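Local atomic coordinates of cycloalternan-forming enzyme (Listeria monocytogenes serovar 1/2a, PDB entry 5F7U), a protein that is a multidomain member of glycoside hydrolase family 31, with a central TIM barrel and accompanying beta domains, that binds glycans and magnesium ions. Residues G131-L136 / K148-F153; G355-L360 / G591-G596; Y409-A414 / G434-P439; M876-T881 / I931-V936. The protein carries 1 engineered substitution. All blocks are in the same frame, centred on the assembly; numbering follows the deposited sequence.

Contact 1: G131-L136 / K148-F153; sequences GDSITL and KLYLSF
Four backbone hydrogen bonds, all lying in the planes of their carbonyls, fix the antiparallel register of residues 134-136 on 148-153. Ile134 and Leu151 exchange two of them, Ile134 N to Leu151 O at 2.9 Å and Leu151 N to Ile134 O at 2.8 Å with an N-H...O angle of 170°. Leu136 and Leu149 exchange the others, the shortest being Leu136 N to Leu149 O at 2.7 Å. The face bearing Ile134, Leu136, Leu149 and Leu151 is closely packed and buried. Leu136 keeps CG beside its backbone N (chi1 -53°), whereas Leu149 turns CG anti to N (chi1 179°); the two chains run side by side, with Leu136 CD1 4.1 Å from Leu149 CD2. Ile198 of strand 194-200 lies against Leu136 and Leu151. On the other face, in the non-hydrogen-bonded pair, Thr135 OG1 meets Tyr150 CE1 obliquely at 3.2 Å, and Tyr150 OH continues to Glu169 O. The contact loosens beyond Ser133: at partly exposed Asp132 a water replaces direct pairing, receiving the N-H of Phe153 and donating to Asp132 O, each at 2.9 Å. The arrangement is a beta hairpin, one building unit of the beta-sandwich typical of galactose mutarotase-like domains.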
# COMPACT_ATOMS: atom_id res chain seq x y z
N GLY A 131 -27.37 -27.39 -1.16
CA GLY A 131 -26.70 -27.58 -2.46
C GLY A 131 -25.80 -26.43 -2.87
O GLY A 131 -24.71 -26.67 -3.40
N ASP A 132 -26.22 -25.19 -2.63
CA ASP A 132 -25.39 -24.01 -2.93
C ASP A 132 -25.09 -23.24 -1.64
O ASP A 132 -24.57 -22.11 -1.67
CB ASP A 132 -26.10 -23.10 -3.95
CG ASP A 132 -27.48 -22.61 -3.47
OD1 ASP A 132 -27.97 -23.01 -2.38
OD2 ASP A 132 -28.10 -21.79 -4.20
N SER A 133 -25.45 -23.85 -0.52
CA SER A 133 -25.34 -23.24 0.80
C SER A 133 -25.71 -24.26 1.86
O SER A 133 -26.54 -25.14 1.61
CB SER A 133 -26.30 -22.03 0.92
OG SER A 133 -26.36 -21.58 2.26
N ILE A 134 -25.12 -24.12 3.04
CA ILE A 134 -25.44 -24.99 4.17
C ILE A 134 -25.97 -24.13 5.32
O ILE A 134 -25.38 -23.09 5.62
CB ILE A 134 -24.19 -25.78 4.64
CG1 ILE A 134 -23.65 -26.65 3.51
CG2 ILE A 134 -24.51 -26.64 5.87
CD1 ILE A 134 -22.26 -27.17 3.80
N THR A 135 -27.06 -24.55 5.95
CA THR A 135 -27.58 -23.86 7.14
C THR A 135 -27.22 -24.66 8.37
O THR A 135 -27.51 -25.86 8.44
CB THR A 135 -29.11 -23.76 7.07
OG1 THR A 135 -29.48 -23.07 5.87
CG2 THR A 135 -29.70 -23.04 8.32
N LEU A 136 -26.64 -23.99 9.36
CA LEU A 136 -26.49 -24.61 10.68
C LEU A 136 -27.54 -24.00 11.59
O LEU A 136 -27.49 -22.81 11.88
CB LEU A 136 -25.07 -24.36 11.23
CG LEU A 136 -23.87 -24.73 10.33
CD1 LEU A 136 -22.56 -24.42 11.05
CD2 LEU A 136 -23.89 -26.20 9.93
N LYS A 148 -29.39 -18.96 13.00
CA LYS A 148 -28.95 -19.76 11.86
C LYS A 148 -27.65 -19.19 11.36
O LYS A 148 -27.56 -17.98 11.16
CB LYS A 148 -29.97 -19.70 10.73
CG LYS A 148 -31.27 -20.43 11.04
CD LYS A 148 -32.26 -20.14 9.92
CE LYS A 148 -33.66 -20.63 10.25
NZ LYS A 148 -33.80 -22.05 9.83
N LEU A 149 -26.66 -20.07 11.18
CA LEU A 149 -25.40 -19.70 10.55
C LEU A 149 -25.35 -20.34 9.17
O LEU A 149 -25.44 -21.56 9.04
CB LEU A 149 -24.22 -20.16 11.38
CG LEU A 149 -22.83 -19.85 10.80
CD1 LEU A 149 -22.58 -18.34 10.66
CD2 LEU A 149 -21.77 -20.46 11.71
N TYR A 150 -25.16 -19.51 8.15
CA TYR A 150 -25.12 -19.98 6.77
C TYR A 150 -23.70 -20.02 6.26
O TYR A 150 -22.96 -19.05 6.41
CB TYR A 150 -25.90 -19.04 5.87
CG TYR A 150 -27.34 -18.97 6.22
CD1 TYR A 150 -28.24 -19.90 5.70
CD2 TYR A 150 -27.82 -17.96 7.05
CE1 TYR A 150 -29.59 -19.83 6.02
CE2 TYR A 150 -29.17 -17.88 7.37
CZ TYR A 150 -30.04 -18.82 6.86
OH TYR A 150 -31.37 -18.74 7.15
N LEU A 151 -23.34 -21.13 5.62
CA LEU A 151 -22.02 -21.30 5.04
C LEU A 151 -22.18 -21.40 3.54
O LEU A 151 -23.05 -22.13 3.06
CB LEU A 151 -21.34 -22.57 5.55
CG LEU A 151 -21.33 -22.88 7.05
CD1 LEU A 151 -20.62 -24.19 7.33
CD2 LEU A 151 -20.67 -21.76 7.84
N SER A 152 -21.34 -20.68 2.81
CA SER A 152 -21.29 -20.79 1.36
C SER A 152 -19.85 -20.59 0.90
O SER A 152 -19.00 -20.10 1.66
CB SER A 152 -22.22 -19.77 0.69
OG SER A 152 -21.88 -18.43 1.05
N PHE A 153 -19.59 -20.97 -0.35
CA PHE A 153 -18.25 -20.84 -0.91
C PHE A 153 -18.23 -19.79 -1.99
O PHE A 153 -18.77 -19.98 -3.06
CB PHE A 153 -17.77 -22.21 -1.42
CG PHE A 153 -17.49 -23.18 -0.31
CD1 PHE A 153 -16.29 -23.11 0.40
CD2 PHE A 153 -18.46 -24.12 0.08
CE1 PHE A 153 -16.03 -23.99 1.46
CE2 PHE A 153 -18.21 -24.99 1.14
CZ PHE A 153 -17.00 -24.93 1.83
O HOH W 1 -21.72 -22.58 -1.41

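Contact 2: G355-L360 / G591-G596; sequences GKTTLL and GAQKSG
Residues 355-360 run extended beside a short 3-10 turn at 592-594, and the nearest pair of CA atoms is that of Thr357 and Lys594, 4.5 Å apart. Both segments lead into strands of the TIM barrel: 355-360 follows helix 343-354 and precedes strand 367-369, the first in the barrel, while 591-596 runs directly into strand 597-599, the sixth. Gly355 is the first residue past helix 343-354 to leave helical angles, with a positive phi of 121°, a conformation in which a side chain would be jammed against the preceding carbonyl. The turn is closed by Lys594 N to Gly591 O and Ser595 N to Ala592 O. Between the two segments, the CA-H of Thr357 points almost straight at Gln593 O, 3.3 Å from CA to O, with 164° at the hydrogen.

Among the side chains, Gln593 and Thr358 each supply one direct hydrogen bond. Gln593 CG sits in the crowded position between backbone N and carbonyl carbon, and a bend at chi2 swings the amide back toward Gly355. NE2 then donates to a lone pair of Gly355 O at 2.7 Å, nearly in its own amide plane; it also bonds Thr354 OG1, and OE1 weakly accepts from Gly591 N, so the amide is held at both ends. Lys594, bent at chi3, lays its CD 3.9 Å from Gly355 CA, where a CB would clash. At the far end, one water donates to Thr358 O and accepts from Gly596 N, while Leu360 CD2 rests 4.1 Å from Gly596 CA. Thr358 OG1 donates to a lone pair of Lys594 O at 2.6 Å.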
# COMPACT_ATOMS: atom_id res chain seq x y z
N GLY A 355 -13.46 -5.68 -5.20
CA GLY A 355 -13.14 -4.90 -6.41
C GLY A 355 -11.66 -4.93 -6.76
O GLY A 355 -10.80 -4.86 -5.89
N LYS A 356 -11.40 -5.06 -8.05
CA LYS A 356 -10.03 -5.00 -8.55
C LYS A 356 -9.55 -3.57 -8.61
O LYS A 356 -10.33 -2.64 -8.83
CB LYS A 356 -9.94 -5.60 -9.96
CG LYS A 356 -10.48 -7.01 -10.09
CD LYS A 356 -9.56 -7.99 -9.40
CE LYS A 356 -10.33 -9.26 -9.05
NZ LYS A 356 -9.33 -10.28 -8.65
N THR A 357 -8.23 -3.39 -8.47
CA THR A 357 -7.61 -2.14 -8.83
C THR A 357 -7.88 -1.83 -10.30
O THR A 357 -7.79 -2.71 -11.15
CB THR A 357 -6.09 -2.25 -8.60
OG1 THR A 357 -5.85 -2.21 -7.19
CG2 THR A 357 -5.34 -1.09 -9.22
N THR A 358 -8.22 -0.58 -10.59
CA THR A 358 -8.37 -0.15 -12.00
C THR A 358 -7.01 0.28 -12.55
O THR A 358 -6.40 1.20 -12.01
CB THR A 358 -9.36 1.02 -12.10
OG1 THR A 358 -10.62 0.61 -11.56
CG2 THR A 358 -9.55 1.48 -13.56
N LEU A 359 -6.57 -0.36 -13.62
CA LEU A 359 -5.31 0.06 -14.27
C LEU A 359 -5.33 1.54 -14.64
O LEU A 359 -6.26 2.01 -15.31
CB LEU A 359 -5.00 -0.78 -15.52
CG LEU A 359 -3.68 -0.43 -16.23
CD1 LEU A 359 -2.46 -0.66 -15.35
CD2 LEU A 359 -3.60 -1.24 -17.52
N LEU A 360 -4.30 2.26 -14.21
CA LEU A 360 -4.14 3.67 -14.56
C LEU A 360 -3.20 3.82 -15.75
O LEU A 360 -2.40 2.91 -15.99
CB LEU A 360 -3.56 4.41 -13.35
CG LEU A 360 -4.44 4.44 -12.09
CD1 LEU A 360 -3.71 5.21 -11.01
CD2 LEU A 360 -5.83 5.05 -12.31
N GLY A 591 -12.75 -1.50 -1.20
CA GLY A 591 -13.16 -1.02 -2.54
C GLY A 591 -12.44 0.24 -2.98
O GLY A 591 -12.51 0.60 -4.16
N ALA A 592 -11.76 0.93 -2.06
CA ALA A 592 -10.99 2.13 -2.42
C ALA A 592 -10.09 1.87 -3.64
O ALA A 592 -9.91 2.74 -4.49
CB ALA A 592 -10.12 2.58 -1.26
N GLN A 593 -9.56 0.65 -3.71
CA GLN A 593 -8.60 0.29 -4.76
C GLN A 593 -9.15 0.43 -6.18
O GLN A 593 -8.36 0.56 -7.11
CB GLN A 593 -8.07 -1.14 -4.52
CG GLN A 593 -9.14 -2.23 -4.69
CD GLN A 593 -9.88 -2.57 -3.40
OE1 GLN A 593 -9.89 -1.82 -2.43
NE2 GLN A 593 -10.51 -3.74 -3.40
N LYS A 594 -10.47 0.44 -6.36
CA LYS A 594 -11.05 0.58 -7.71
C LYS A 594 -10.80 1.97 -8.29
O LYS A 594 -10.94 2.17 -9.50
CB LYS A 594 -12.56 0.32 -7.68
CG LYS A 594 -12.93 -1.10 -7.29
CD LYS A 594 -14.42 -1.38 -7.46
CE LYS A 594 -15.22 -1.01 -6.24
NZ LYS A 594 -16.67 -1.13 -6.63
N SER A 595 -10.45 2.94 -7.45
CA SER A 595 -10.54 4.35 -7.87
C SER A 595 -9.27 5.20 -7.65
O SER A 595 -9.31 6.21 -6.96
CB SER A 595 -11.78 4.99 -7.20
OG SER A 595 -12.96 4.27 -7.54
N GLY A 596 -8.16 4.78 -8.25
CA GLY A 596 -6.99 5.66 -8.38
C GLY A 596 -5.91 5.54 -7.31
O GLY A 596 -5.79 4.49 -6.65
O HOH W 2 -7.07 2.57 -9.72

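Contact 3: Y409-A414 / G434-P439; sequences YIWNNA and GKWTDP
Trp411 presents the edge of its six-membered ring to the face of Trp436, an edge-to-face pair with planes at 62° and the centroid of the Trp411 six-membered ring 5.0 Å from that of the five-membered ring of Trp436. Trp411 CE3 does much of the touching, 3.7 Å from Trp436 CD2. Pro439 takes one face of Trp411: its CB stands 3.7 Å from the centroid of the five-membered ring and only 17° off the normal, a CH-pi contact. Trp402 makes a further edge-to-face pair with Trp411. Asn412 meets Trp436 along its pyrrole rim, with Asn412 O in the ring plane 3.4 Å from Trp436 CD1, and a water accepts from both Asn412 ND2 and Trp436 NE1. Away from the indole pair, Asn413 OD1 receives the Lys435 N-H on a lone pair at 2.9 Å, in an almost straight bond (171°). The extended Lys435 chain then crosses the amide obliquely, and a second water joins Lys435 NZ to Asn413 ND2. Trp411 to Ala414 form a type II turn, closed by Ala414 N to Trp411 O. The chemistry, apolar ring packing next to water-bridged amides, is consistent with a fixed shape for this turn, whose last residue, Ala414, touches a bound glucose.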
# COMPACT_ATOMS: atom_id res chain seq x y z
N TYR A 409 -14.73 25.31 -7.78
CA TYR A 409 -14.79 24.93 -9.18
C TYR A 409 -14.52 26.09 -10.15
O TYR A 409 -14.58 25.90 -11.37
CB TYR A 409 -16.08 24.15 -9.52
CG TYR A 409 -17.36 24.93 -9.35
CD1 TYR A 409 -17.80 25.81 -10.34
CD2 TYR A 409 -18.15 24.77 -8.20
CE1 TYR A 409 -18.97 26.54 -10.18
CE2 TYR A 409 -19.34 25.49 -8.04
CZ TYR A 409 -19.74 26.36 -9.03
OH TYR A 409 -20.91 27.08 -8.92
N ILE A 410 -14.19 27.26 -9.60
CA ILE A 410 -13.91 28.47 -10.38
C ILE A 410 -12.47 28.88 -10.08
O ILE A 410 -12.04 28.86 -8.92
CB ILE A 410 -14.89 29.61 -10.03
CG1 ILE A 410 -16.33 29.18 -10.36
CG2 ILE A 410 -14.53 30.93 -10.73
CD1 ILE A 410 -17.42 30.13 -9.85
N TRP A 411 -11.73 29.22 -11.14
CA TRP A 411 -10.35 29.70 -11.04
C TRP A 411 -10.25 30.96 -10.21
O TRP A 411 -11.11 31.87 -10.31
CB TRP A 411 -9.76 29.92 -12.44
CG TRP A 411 -9.51 28.62 -13.10
CD1 TRP A 411 -10.41 27.89 -13.84
CD2 TRP A 411 -8.31 27.83 -13.01
NE1 TRP A 411 -9.82 26.69 -14.24
CE2 TRP A 411 -8.54 26.64 -13.74
CE3 TRP A 411 -7.06 28.03 -12.39
CZ2 TRP A 411 -7.57 25.63 -13.86
CZ3 TRP A 411 -6.09 27.02 -12.52
CH2 TRP A 411 -6.36 25.84 -13.25
N ASN A 412 -9.19 31.05 -9.41
CA ASN A 412 -8.95 32.25 -8.62
C ASN A 412 -8.92 33.51 -9.50
O ASN A 412 -8.38 33.49 -10.62
CB ASN A 412 -7.64 32.13 -7.84
CG ASN A 412 -7.64 32.97 -6.58
OD1 ASN A 412 -8.67 33.59 -6.24
ND2 ASN A 412 -6.51 32.97 -5.86
N ASN A 413 -9.54 34.58 -8.99
CA ASN A 413 -9.60 35.90 -9.67
C ASN A 413 -10.50 35.96 -10.91
O ASN A 413 -10.63 37.04 -11.51
CB ASN A 413 -8.20 36.45 -10.05
CG ASN A 413 -7.21 36.53 -8.89
OD1 ASN A 413 -6.00 36.49 -9.14
ND2 ASN A 413 -7.69 36.66 -7.65
N ALA A 414 -11.15 34.85 -11.28
CA ALA A 414 -12.07 34.86 -12.44
C ALA A 414 -13.33 35.65 -12.10
O ALA A 414 -13.87 35.54 -10.99
CB ALA A 414 -12.43 33.44 -12.88
N GLY A 434 -5.73 38.33 -13.29
CA GLY A 434 -4.80 38.25 -12.15
C GLY A 434 -3.89 37.04 -12.21
O GLY A 434 -3.09 36.92 -13.12
N LYS A 435 -4.05 36.14 -11.25
CA LYS A 435 -3.17 34.98 -11.11
C LYS A 435 -3.33 33.93 -12.20
O LYS A 435 -2.39 33.16 -12.47
CB LYS A 435 -3.35 34.35 -9.72
CG LYS A 435 -2.88 35.28 -8.61
CD LYS A 435 -3.31 34.81 -7.22
CE LYS A 435 -2.88 35.83 -6.19
NZ LYS A 435 -3.57 35.62 -4.89
N TRP A 436 -4.49 33.93 -12.86
CA TRP A 436 -4.80 32.94 -13.89
C TRP A 436 -5.49 33.63 -15.04
O TRP A 436 -6.72 33.66 -15.11
CB TRP A 436 -5.70 31.84 -13.35
CG TRP A 436 -5.20 31.19 -12.12
CD1 TRP A 436 -5.63 31.44 -10.84
CD2 TRP A 436 -4.15 30.21 -12.01
NE1 TRP A 436 -4.93 30.65 -9.95
CE2 TRP A 436 -4.01 29.91 -10.63
CE3 TRP A 436 -3.32 29.56 -12.94
CZ2 TRP A 436 -3.09 28.97 -10.16
CZ3 TRP A 436 -2.39 28.62 -12.47
CH2 TRP A 436 -2.28 28.35 -11.10
N THR A 437 -4.70 34.18 -15.94
CA THR A 437 -5.28 34.93 -17.07
C THR A 437 -5.71 34.00 -18.22
O THR A 437 -6.51 34.42 -19.07
CB THR A 437 -4.31 35.99 -17.64
OG1 THR A 437 -3.15 35.33 -18.16
CG2 THR A 437 -3.93 37.02 -16.59
N ASP A 438 -5.18 32.78 -18.26
CA ASP A 438 -5.52 31.84 -19.34
C ASP A 438 -5.34 30.39 -18.86
O ASP A 438 -4.34 29.76 -19.19
CB ASP A 438 -4.64 32.13 -20.58
CG ASP A 438 -4.87 31.16 -21.75
OD1 ASP A 438 -5.90 30.43 -21.79
OD2 ASP A 438 -4.00 31.14 -22.64
N PRO A 439 -6.32 29.86 -18.08
CA PRO A 439 -6.15 28.49 -17.55
C PRO A 439 -5.98 27.42 -18.64
O PRO A 439 -5.16 26.49 -18.49
CB PRO A 439 -7.44 28.26 -16.73
CG PRO A 439 -7.91 29.63 -16.37
CD PRO A 439 -7.55 30.49 -17.55
O HOH W 3 -8.86 34.13 -13.45
O HOH W 4 -4.65 30.98 -7.02
O HOH W 5 -5.94 37.03 -5.09

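Contact 4: M876-T881 / I931-V936; sequences MQVFST and IVLNGV
Val878 places CG1 anti to its backbone N (chi1 -172°), and Leu933 sets CG beside N (chi1 -72°) before turning at chi2 (66°), so that the two side chains meet tip to tip. Leu933 CD2 thereby seats itself against the whole valine head, 3.8 Å from Val878 CB and 3.9 Å from both Val878 CG1 and CG2. Two residues earlier, on the same side of the strand, Met876 has CG beside its backbone N, and its side chain crosses that of Ile931 obliquely, Met876 CG 4.1 Å from Ile931 CD1; the bends at chi2 and chi3 affect only the atoms beyond.

These strands face each other without pairing: Val878 CA and Leu933 CA are 9.1 Å apart, the spacing of two stacked sheets, and the two segments run in nearly the same direction. Val920 and Thr918 of strand 917-922 also touch Ile931 and Leu933.

Beyond the strands the backbones converge, Thr881 CA and Val936 CA being 5.3 Å apart. Ser880 OG, in the crowded position between N and carbonyl carbon, donates to its neighbour's carbonyl, Thr881 O, at 2.7 Å and also bonds Thr918 OG1, which satisfies this buried hydroxyl. Val936 CG1 packs 3.5 Å from Thr881 O. A water accepts from Thr881 OG1 and donates to Gly935 O, while Asn937 N bonds the same threonine oxygen. With strand 874-879 in a mixed sheet and strand 929-934 in an antiparallel one, this apolar interface is that of a beta-sandwich.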
# COMPACT_ATOMS: atom_id res chain seq x y z
N MET A 876 18.92 -7.84 -25.10
CA MET A 876 19.02 -8.61 -23.87
C MET A 876 20.28 -8.17 -23.12
O MET A 876 21.33 -7.97 -23.74
CB MET A 876 19.12 -10.12 -24.14
CG MET A 876 18.05 -10.74 -25.03
SD MET A 876 16.34 -10.51 -24.46
CE MET A 876 16.36 -11.34 -22.89
N GLN A 877 20.19 -8.05 -21.80
CA GLN A 877 21.39 -7.98 -20.96
C GLN A 877 21.39 -9.18 -20.04
O GLN A 877 20.69 -9.21 -19.02
CB GLN A 877 21.44 -6.68 -20.14
CG GLN A 877 21.60 -5.40 -20.94
CD GLN A 877 21.75 -4.17 -20.06
OE1 GLN A 877 21.26 -4.13 -18.92
NE2 GLN A 877 22.43 -3.14 -20.59
N VAL A 878 22.18 -10.18 -20.40
CA VAL A 878 22.18 -11.46 -19.69
C VAL A 878 23.36 -11.52 -18.72
O VAL A 878 24.52 -11.38 -19.14
CB VAL A 878 22.26 -12.65 -20.68
CG1 VAL A 878 22.06 -13.98 -19.96
CG2 VAL A 878 21.24 -12.51 -21.81
N PHE A 879 23.06 -11.80 -17.45
CA PHE A 879 24.10 -11.95 -16.41
C PHE A 879 24.80 -13.29 -16.65
O PHE A 879 24.18 -14.35 -16.52
CB PHE A 879 23.43 -11.90 -15.03
CG PHE A 879 24.37 -11.75 -13.86
CD1 PHE A 879 25.27 -10.68 -13.77
CD2 PHE A 879 24.29 -12.65 -12.78
CE1 PHE A 879 26.10 -10.52 -12.64
CE2 PHE A 879 25.13 -12.51 -11.67
CZ PHE A 879 26.02 -11.44 -11.59
N SER A 880 26.07 -13.24 -17.05
CA SER A 880 26.83 -14.45 -17.38
C SER A 880 28.27 -14.10 -17.66
O SER A 880 28.61 -12.92 -17.78
CB SER A 880 26.27 -15.13 -18.65
OG SER A 880 26.65 -14.43 -19.83
N THR A 881 29.12 -15.12 -17.81
CA THR A 881 30.46 -14.89 -18.35
C THR A 881 30.37 -14.61 -19.85
O THR A 881 29.30 -14.75 -20.45
CB THR A 881 31.40 -16.07 -18.09
OG1 THR A 881 30.85 -17.24 -18.71
CG2 THR A 881 31.58 -16.29 -16.59
N ILE A 931 17.18 -17.10 -29.44
CA ILE A 931 18.51 -16.55 -29.13
C ILE A 931 19.24 -17.58 -28.28
O ILE A 931 18.68 -18.08 -27.30
CB ILE A 931 18.42 -15.20 -28.37
CG1 ILE A 931 17.70 -14.13 -29.22
CG2 ILE A 931 19.80 -14.72 -27.92
CD1 ILE A 931 17.29 -12.88 -28.43
N VAL A 932 20.46 -17.93 -28.67
CA VAL A 932 21.28 -18.84 -27.85
C VAL A 932 22.64 -18.20 -27.57
O VAL A 932 23.33 -17.77 -28.51
CB VAL A 932 21.46 -20.23 -28.51
CG1 VAL A 932 22.27 -21.14 -27.61
CG2 VAL A 932 20.11 -20.88 -28.79
N LEU A 933 23.01 -18.15 -26.29
CA LEU A 933 24.35 -17.75 -25.88
C LEU A 933 25.15 -19.02 -25.63
O LEU A 933 24.75 -19.86 -24.81
CB LEU A 933 24.31 -16.90 -24.59
CG LEU A 933 23.81 -15.46 -24.63
CD1 LEU A 933 22.32 -15.37 -24.98
CD2 LEU A 933 24.02 -14.84 -23.26
N ASN A 934 26.27 -19.16 -26.34
CA ASN A 934 27.13 -20.35 -26.21
C ASN A 934 28.40 -20.07 -25.45
O ASN A 934 28.93 -18.96 -25.49
CB ASN A 934 27.52 -20.89 -27.59
CG ASN A 934 26.33 -21.36 -28.38
OD1 ASN A 934 26.01 -20.79 -29.44
ND2 ASN A 934 25.65 -22.39 -27.89
N GLY A 935 28.90 -21.09 -24.75
CA GLY A 935 30.15 -20.97 -24.01
C GLY A 935 30.07 -20.11 -22.77
O GLY A 935 31.10 -19.61 -22.31
N VAL A 936 28.87 -19.95 -22.22
CA VAL A 936 28.66 -19.08 -21.04
C VAL A 936 28.54 -19.86 -19.74
O VAL A 936 27.98 -20.95 -19.72
CB VAL A 936 27.39 -18.21 -21.16
CG1 VAL A 936 27.56 -17.18 -22.26
CG2 VAL A 936 26.15 -19.08 -21.41
O HOH W 6 32.48 -17.72 -20.79

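Contacts 1 and 4 are both buried and both join beta strands, but by different means: contact 1 pairs neighbours within a sheet through backbone bonds, whereas contact 4 joins two facing sheets mainly through apolar side chains, with a water bridge at one end. Contacts 2 and 3 are partly buried, lie in loops and both belong to the TIM-barrel domain, their centres about 32 Å apart. Contact 2, about 12 Å from the chain centre, relies on side-chain-to-carbonyl bonds between segments that lead into barrel strands. Contact 3, about 36 Å out, combines aromatic stacking with hydrated polar groups beside a bound sugar. None of the four touches another.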